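Arginine--tRNA ligase (Campylobacter jejuni, PDB 3FNR) catalyses the ATP-dependent attachment of L-arginine to tRNA(Arg), releasing AMP and diphosphate. Local coordinates at residues A[270-284]-A[312-326]. The protein carries 1 engineered substitution. Numbering follows the deposited sequence.
Sequences ILAQMVSLLKDGEPY and FLSKKCDTHLEFDIS
Strands 275-279 and 321-324 run parallel at 14°, their axes 4.7 Å apart, and Ser276 and Leu278 each donate and accept: Ser276 N to Leu321 O at 2.8 Å and Phe323 N to Ser276 O, then Leu278 N to Phe323 O and Ile325 N to Leu278 O. On one face of this pair Val275 CG1 and CG2, each 3.7 Å from Phe312 CE1, approach from one side of the ring, while CG1 also touches Leu321 CD1. Leu277 CD2 meets Ile325 CG2 on the same face, near helix 296-303. The pairing extends the parallel sheet of the class I catalytic domain beyond strand 237-243, and the connection, through hairpin strand 282-283 and helices 296-303 and 305-311, crosses over the Val275/Leu277 face. At the end of the ladder Asp324, paired with Leu278, has CG anti to its backbone N (chi1 -158°), which carries the carboxylate to the type I' turn 279-282: OD2 takes Gly281 N on its syn side at 2.9 Å, and OD1 forms an Asx turn with Ser326 N. Ile325 CD1 points at the edge of the Tyr284 ring, 3.7 Å from CE1; the Tyr284 hydroxyl and Lys279 NZ both bind Glu302. At the other end, Gln273 N bonds Cys317 O, and in the modelled conformer of His320 the side-chain amide of Gln273 sits above the ring toward its rim, tilted 55°.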
loop_
_atom_site.group_PDB
_atom_site.type_symbol
_atom_site.label_atom_id
_atom_site.label_comp_id
_atom_site.label_asym_id
_atom_site.label_seq_id
_atom_site.Cartn_x
_atom_site.Cartn_y
_atom_site.Cartn_z
ATOM N N ILE A 270 -4.411 7.835 -8.804
ATOM C CA ILE A 270 -4.935 6.463 -8.795
ATOM C C ILE A 270 -6.074 6.359 -7.788
ATOM O O ILE A 270 -5.919 6.741 -6.636
ATOM C CB ILE A 270 -3.834 5.449 -8.455
ATOM C CG1 ILE A 270 -2.804 5.391 -9.585
ATOM C CG2 ILE A 270 -4.424 4.057 -8.160
ATOM C CD1 ILE A 270 -1.576 4.603 -9.237
ATOM N N LEU A 271 -7.221 5.848 -8.220
ATOM C CA LEU A 271 -8.379 5.732 -7.330
ATOM C C LEU A 271 -8.579 4.325 -6.774
ATOM O O LEU A 271 -8.699 3.354 -7.527
ATOM C CB LEU A 271 -9.652 6.222 -8.021
ATOM C CG LEU A 271 -9.781 7.701 -8.399
ATOM C CD1 LEU A 271 -11.091 7.912 -9.134
ATOM C CD2 LEU A 271 -9.712 8.635 -7.186
ATOM N N ALA A 272 -8.598 4.227 -5.451
ATOM C CA ALA A 272 -8.793 2.959 -4.763
ATOM C C ALA A 272 -10.269 2.771 -4.429
ATOM O O ALA A 272 -10.850 3.549 -3.666
ATOM C CB ALA A 272 -7.943 2.903 -3.496
ATOM N N GLN A 273 -10.875 1.737 -5.001
ATOM C CA GLN A 273 -12.294 1.488 -4.773
ATOM C C GLN A 273 -12.614 0.784 -3.461
ATOM O O GLN A 273 -11.728 0.218 -2.823
ATOM C CB GLN A 273 -12.934 0.756 -5.952
ATOM C CG GLN A 273 -13.764 1.668 -6.835
ATOM C CD GLN A 273 -15.194 1.896 -6.334
ATOM O OE1 GLN A 273 -15.457 1.979 -5.129
ATOM N NE2 GLN A 273 -16.124 2.015 -7.276
ATOM N N MET A 274 -13.890 0.850 -3.083
ATOM C CA MET A 274 -14.377 0.250 -1.843
ATOM C C MET A 274 -14.194 -1.270 -1.822
ATOM O O MET A 274 -14.264 -1.943 -2.855
ATOM C CB MET A 274 -15.848 0.609 -1.620
ATOM C CG MET A 274 -16.263 0.717 -0.156
ATOM S SD MET A 274 -15.904 2.331 0.568
ATOM C CE MET A 274 -16.667 2.155 2.181
ATOM N N VAL A 275 -13.922 -1.796 -0.632
ATOM C CA VAL A 275 -13.793 -3.238 -0.426
ATOM C C VAL A 275 -14.915 -3.736 0.502
ATOM O O VAL A 275 -15.201 -3.113 1.529
ATOM C CB VAL A 275 -12.401 -3.608 0.147
ATOM C CG1 VAL A 275 -12.306 -5.085 0.454
ATOM C CG2 VAL A 275 -11.301 -3.211 -0.824
ATOM N N SER A 276 -15.561 -4.838 0.126
ATOM C CA SER A 276 -16.513 -5.511 1.006
ATOM C C SER A 276 -15.886 -6.755 1.606
ATOM O O SER A 276 -15.498 -7.676 0.879
ATOM C CB SER A 276 -17.781 -5.898 0.249
ATOM O OG SER A 276 -18.511 -4.753 -0.141
ATOM N N LEU A 277 -15.785 -6.789 2.931
ATOM C CA LEU A 277 -15.308 -7.983 3.616
ATOM C C LEU A 277 -16.472 -8.796 4.146
ATOM O O LEU A 277 -17.400 -8.249 4.745
ATOM C CB LEU A 277 -14.358 -7.628 4.758
ATOM C CG LEU A 277 -12.902 -7.334 4.415
ATOM C CD1 LEU A 277 -12.216 -6.738 5.627
ATOM C CD2 LEU A 277 -12.165 -8.583 3.928
ATOM N N LEU A 278 -16.416 -10.102 3.914
ATOM C CA LEU A 278 -17.451 -11.021 4.376
ATOM C C LEU A 278 -16.862 -12.099 5.268
ATOM O O LEU A 278 -15.699 -12.472 5.110
ATOM C CB LEU A 278 -18.155 -11.700 3.195
ATOM C CG LEU A 278 -18.888 -10.873 2.139
ATOM C CD1 LEU A 278 -19.302 -11.770 0.995
ATOM C CD2 LEU A 278 -20.098 -10.188 2.723
ATOM N N LYS A 279 -17.678 -12.580 6.202
ATOM C CA LYS A 279 -17.397 -13.802 6.951
ATOM C C LYS A 279 -18.676 -14.636 7.022
ATOM O O LYS A 279 -19.705 -14.162 7.523
ATOM C CB LYS A 279 -16.873 -13.496 8.355
ATOM C CG LYS A 279 -16.315 -14.722 9.075
ATOM C CD LYS A 279 -16.742 -14.760 10.538
ATOM C CE LYS A 279 -15.720 -14.118 11.466
ATOM N NZ LYS A 279 -14.633 -15.070 11.822
ATOM N N ASP A 280 -18.590 -15.864 6.502
ATOM C CA ASP A 280 -19.704 -16.830 6.419
ATOM C C ASP A 280 -20.910 -16.334 5.605
ATOM O O ASP A 280 -22.057 -16.692 5.888
ATOM C CB ASP A 280 -20.134 -17.331 7.816
ATOM C CG ASP A 280 -19.010 -18.051 8.560
ATOM O OD1 ASP A 280 -18.836 -17.795 9.776
ATOM O OD2 ASP A 280 -18.303 -18.873 7.938
ATOM N N GLY A 281 -20.636 -15.512 4.592
ATOM C CA GLY A 281 -21.672 -14.965 3.714
ATOM C C GLY A 281 -22.275 -13.650 4.180
ATOM O O GLY A 281 -23.012 -12.999 3.437
ATOM N N GLU A 282 -21.958 -13.265 5.414
ATOM C CA GLU A 282 -22.478 -12.050 6.025
ATOM C C GLU A 282 -21.360 -11.005 6.062
ATOM O O GLU A 282 -20.196 -11.376 6.225
ATOM C CB GLU A 282 -22.949 -12.365 7.447
ATOM C CG GLU A 282 -24.128 -11.528 7.934
ATOM C CD GLU A 282 -24.345 -11.612 9.439
ATOM O OE1 GLU A 282 -25.512 -11.509 9.874
ATOM O OE2 GLU A 282 -23.354 -11.776 10.185
ATOM N N PRO A 283 -21.698 -9.708 5.869
ATOM C CA PRO A 283 -20.720 -8.622 6.034
ATOM C C PRO A 283 -19.976 -8.644 7.373
ATOM O O PRO A 283 -20.592 -8.852 8.421
ATOM C CB PRO A 283 -21.573 -7.346 5.907
ATOM C CG PRO A 283 -22.999 -7.802 5.959
ATOM C CD PRO A 283 -23.000 -9.183 5.419
ATOM N N TYR A 284 -18.657 -8.451 7.298
ATOM C CA TYR A 284 -17.750 -8.409 8.449
ATOM C C TYR A 284 -18.128 -7.327 9.464
ATOM O O TYR A 284 -18.483 -6.203 9.088
ATOM C CB TYR A 284 -16.322 -8.170 7.948
ATOM C CG TYR A 284 -15.215 -8.427 8.946
ATOM C CD1 TYR A 284 -14.635 -9.687 9.061
ATOM C CD2 TYR A 284 -14.724 -7.403 9.753
ATOM C CE1 TYR A 284 -13.608 -9.927 9.970
ATOM C CE2 TYR A 284 -13.704 -7.632 10.662
ATOM C CZ TYR A 284 -13.149 -8.894 10.766
ATOM O OH TYR A 284 -12.134 -9.117 11.667
ATOM N N PHE A 312 -6.188 -7.758 -1.011
ATOM C CA PHE A 312 -6.311 -6.340 -1.347
ATOM C C PHE A 312 -5.616 -5.924 -2.646
ATOM O O PHE A 312 -5.756 -4.788 -3.098
ATOM C CB PHE A 312 -5.919 -5.461 -0.150
ATOM C CG PHE A 312 -6.992 -5.385 0.905
ATOM C CD1 PHE A 312 -7.929 -4.361 0.883
ATOM C CD2 PHE A 312 -7.101 -6.364 1.883
ATOM C CE1 PHE A 312 -8.936 -4.292 1.839
ATOM C CE2 PHE A 312 -8.115 -6.307 2.838
ATOM C CZ PHE A 312 -9.030 -5.264 2.815
ATOM N N LEU A 313 -4.884 -6.860 -3.244
ATOM C CA LEU A 313 -4.228 -6.644 -4.524
ATOM C C LEU A 313 -4.941 -7.366 -5.668
ATOM O O LEU A 313 -4.625 -7.144 -6.832
ATOM C CB LEU A 313 -2.785 -7.130 -4.444
ATOM C CG LEU A 313 -1.774 -6.501 -5.393
ATOM C CD1 LEU A 313 -1.438 -5.078 -4.943
ATOM C CD2 LEU A 313 -0.537 -7.369 -5.450
ATOM N N SER A 314 -5.928 -8.191 -5.324
ATOM C CA SER A 314 -6.407 -9.255 -6.209
ATOM C C SER A 314 -7.376 -8.819 -7.300
ATOM O O SER A 314 -7.702 -9.606 -8.188
ATOM C CB SER A 314 -7.022 -10.397 -5.385
ATOM O OG SER A 314 -8.198 -9.959 -4.725
ATOM N N LYS A 315 -7.844 -7.583 -7.243
ATOM C CA LYS A 315 -8.707 -7.074 -8.301
ATOM C C LYS A 315 -8.335 -5.644 -8.663
ATOM O O LYS A 315 -7.861 -4.888 -7.805
ATOM C CB LYS A 315 -10.190 -7.202 -7.903
ATOM C CG LYS A 315 -11.224 -7.090 -9.048
ATOM C CD LYS A 315 -11.236 -8.282 -10.031
ATOM C CE LYS A 315 -10.362 -8.064 -11.285
ATOM N NZ LYS A 315 -10.652 -6.801 -12.029
ATOM N N LYS A 316 -8.537 -5.298 -9.938
ATOM C CA LYS A 316 -8.289 -3.953 -10.477
ATOM C C LYS A 316 -8.758 -2.858 -9.516
ATOM O O LYS A 316 -9.879 -2.918 -8.994
ATOM C CB LYS A 316 -8.957 -3.796 -11.848
ATOM C CG LYS A 316 -8.514 -2.584 -12.664
ATOM C CD LYS A 316 -9.060 -2.672 -14.086
ATOM C CE LYS A 316 -8.452 -1.625 -15.011
ATOM N NZ LYS A 316 -9.109 -0.291 -14.885
ATOM N N CYS A 317 -7.875 -1.882 -9.298
ATOM C CA CYS A 317 -7.961 -0.908 -8.202
ATOM C C CYS A 317 -9.237 -0.067 -8.167
ATOM O O CYS A 317 -9.768 0.216 -7.090
ATOM C CB CYS A 317 -6.731 0.006 -8.219
ATOM S SG CYS A 317 -6.307 0.695 -6.593
ATOM N N ASP A 318 -9.726 0.317 -9.343
ATOM C CA ASP A 318 -10.941 1.127 -9.453
ATOM C C ASP A 318 -12.224 0.290 -9.633
ATOM O O ASP A 318 -13.273 0.818 -10.024
ATOM C CB ASP A 318 -10.799 2.203 -10.551
ATOM C CG ASP A 318 -10.383 1.633 -11.915
ATOM O OD1 ASP A 318 -10.212 2.441 -12.857
ATOM O OD2 ASP A 318 -10.223 0.398 -12.060
ATOM N N THR A 319 -12.130 -1.007 -9.338
ATOM C CA THR A 319 -13.291 -1.905 -9.354
ATOM C C THR A 319 -13.558 -2.443 -7.943
ATOM O O THR A 319 -12.611 -2.624 -7.156
ATOM C CB THR A 319 -13.100 -3.087 -10.345
ATOM O OG1 THR A 319 -12.177 -4.036 -9.802
ATOM C CG2 THR A 319 -12.580 -2.596 -11.697
ATOM N N HIS A 320 -14.836 -2.691 -7.635
ATOM C CA HIS A 320 -15.265 -3.209 -6.327
ATOM C C HIS A 320 -14.725 -4.608 -6.044
ATOM O O HIS A 320 -14.828 -5.501 -6.892
ATOM C CB HIS A 320 -16.794 -3.255 -6.238
ATOM C CG HIS A 320 -17.443 -1.910 -6.153
ATOM N ND1 HIS A 320 -17.595 -1.230 -4.964
ATOM C CD2 HIS A 320 -18.001 -1.129 -7.108
ATOM C CE1 HIS A 320 -18.209 -0.084 -5.191
ATOM N NE2 HIS A 320 -18.470 0.001 -6.484
ATOM N N LEU A 321 -14.180 -4.794 -4.846
ATOM C CA LEU A 321 -13.642 -6.067 -4.416
ATOM C C LEU A 321 -14.488 -6.607 -3.273
ATOM O O LEU A 321 -14.712 -5.924 -2.271
ATOM C CB LEU A 321 -12.176 -5.897 -3.992
ATOM C CG LEU A 321 -11.226 -7.079 -3.724
ATOM C CD1 LEU A 321 -11.122 -7.385 -2.241
ATOM C CD2 LEU A 321 -11.554 -8.350 -4.530
ATOM N N GLU A 322 -14.967 -7.835 -3.441
ATOM C CA GLU A 322 -15.701 -8.534 -2.398
ATOM C C GLU A 322 -14.976 -9.831 -2.086
ATOM O O GLU A 322 -14.630 -10.593 -2.995
ATOM C CB GLU A 322 -17.133 -8.822 -2.846
ATOM C CG GLU A 322 -18.026 -9.426 -1.761
ATOM C CD GLU A 322 -19.272 -10.091 -2.327
ATOM O OE1 GLU A 322 -19.137 -11.075 -3.092
ATOM O OE2 GLU A 322 -20.387 -9.633 -1.997
ATOM N N PHE A 323 -14.728 -10.078 -0.806
ATOM C CA PHE A 323 -14.048 -11.301 -0.410
ATOM C C PHE A 323 -14.594 -11.870 0.884
ATOM O O PHE A 323 -14.829 -11.136 1.837
ATOM C CB PHE A 323 -12.539 -11.077 -0.288
ATOM C CG PHE A 323 -11.737 -12.339 -0.395
ATOM C CD1 PHE A 323 -11.313 -12.800 -1.639
ATOM C CD2 PHE A 323 -11.411 -13.074 0.743
ATOM C CE1 PHE A 323 -10.572 -13.979 -1.748
ATOM C CE2 PHE A 323 -10.674 -14.250 0.646
ATOM C CZ PHE A 323 -10.254 -14.704 -0.603
ATOM N N ASP A 324 -14.800 -13.186 0.895
ATOM C CA ASP A 324 -15.200 -13.901 2.100
ATOM C C ASP A 324 -13.971 -14.527 2.748
ATOM O O ASP A 324 -13.309 -15.379 2.151
ATOM C CB ASP A 324 -16.248 -14.978 1.788
ATOM C CG ASP A 324 -17.070 -15.382 3.016
ATOM O OD1 ASP A 324 -16.515 -15.454 4.136
ATOM O OD2 ASP A 324 -18.283 -15.638 2.857
ATOM N N ILE A 325 -13.695 -14.110 3.981
ATOM C CA ILE A 325 -12.508 -14.545 4.721
ATOM C C ILE A 325 -12.549 -15.998 5.216
ATOM O O ILE A 325 -11.541 -16.518 5.706
ATOM C CB ILE A 325 -12.188 -13.591 5.905
ATOM C CG1 ILE A 325 -13.260 -13.685 6.999
ATOM C CG2 ILE A 325 -11.990 -12.153 5.399
ATOM C CD1 ILE A 325 -12.818 -13.147 8.342
ATOM N N SER A 326 -13.714 -16.635 5.087
ATOM C CA SER A 326 -13.892 -18.038 5.453
ATOM C C SER A 326 -13.197 -18.963 4.454
ATOM O O SER A 326 -12.948 -20.137 4.746
ATOM C CB SER A 326 -15.381 -18.380 5.540
ATOM O OG SER A 326 -16.021 -18.188 4.289
#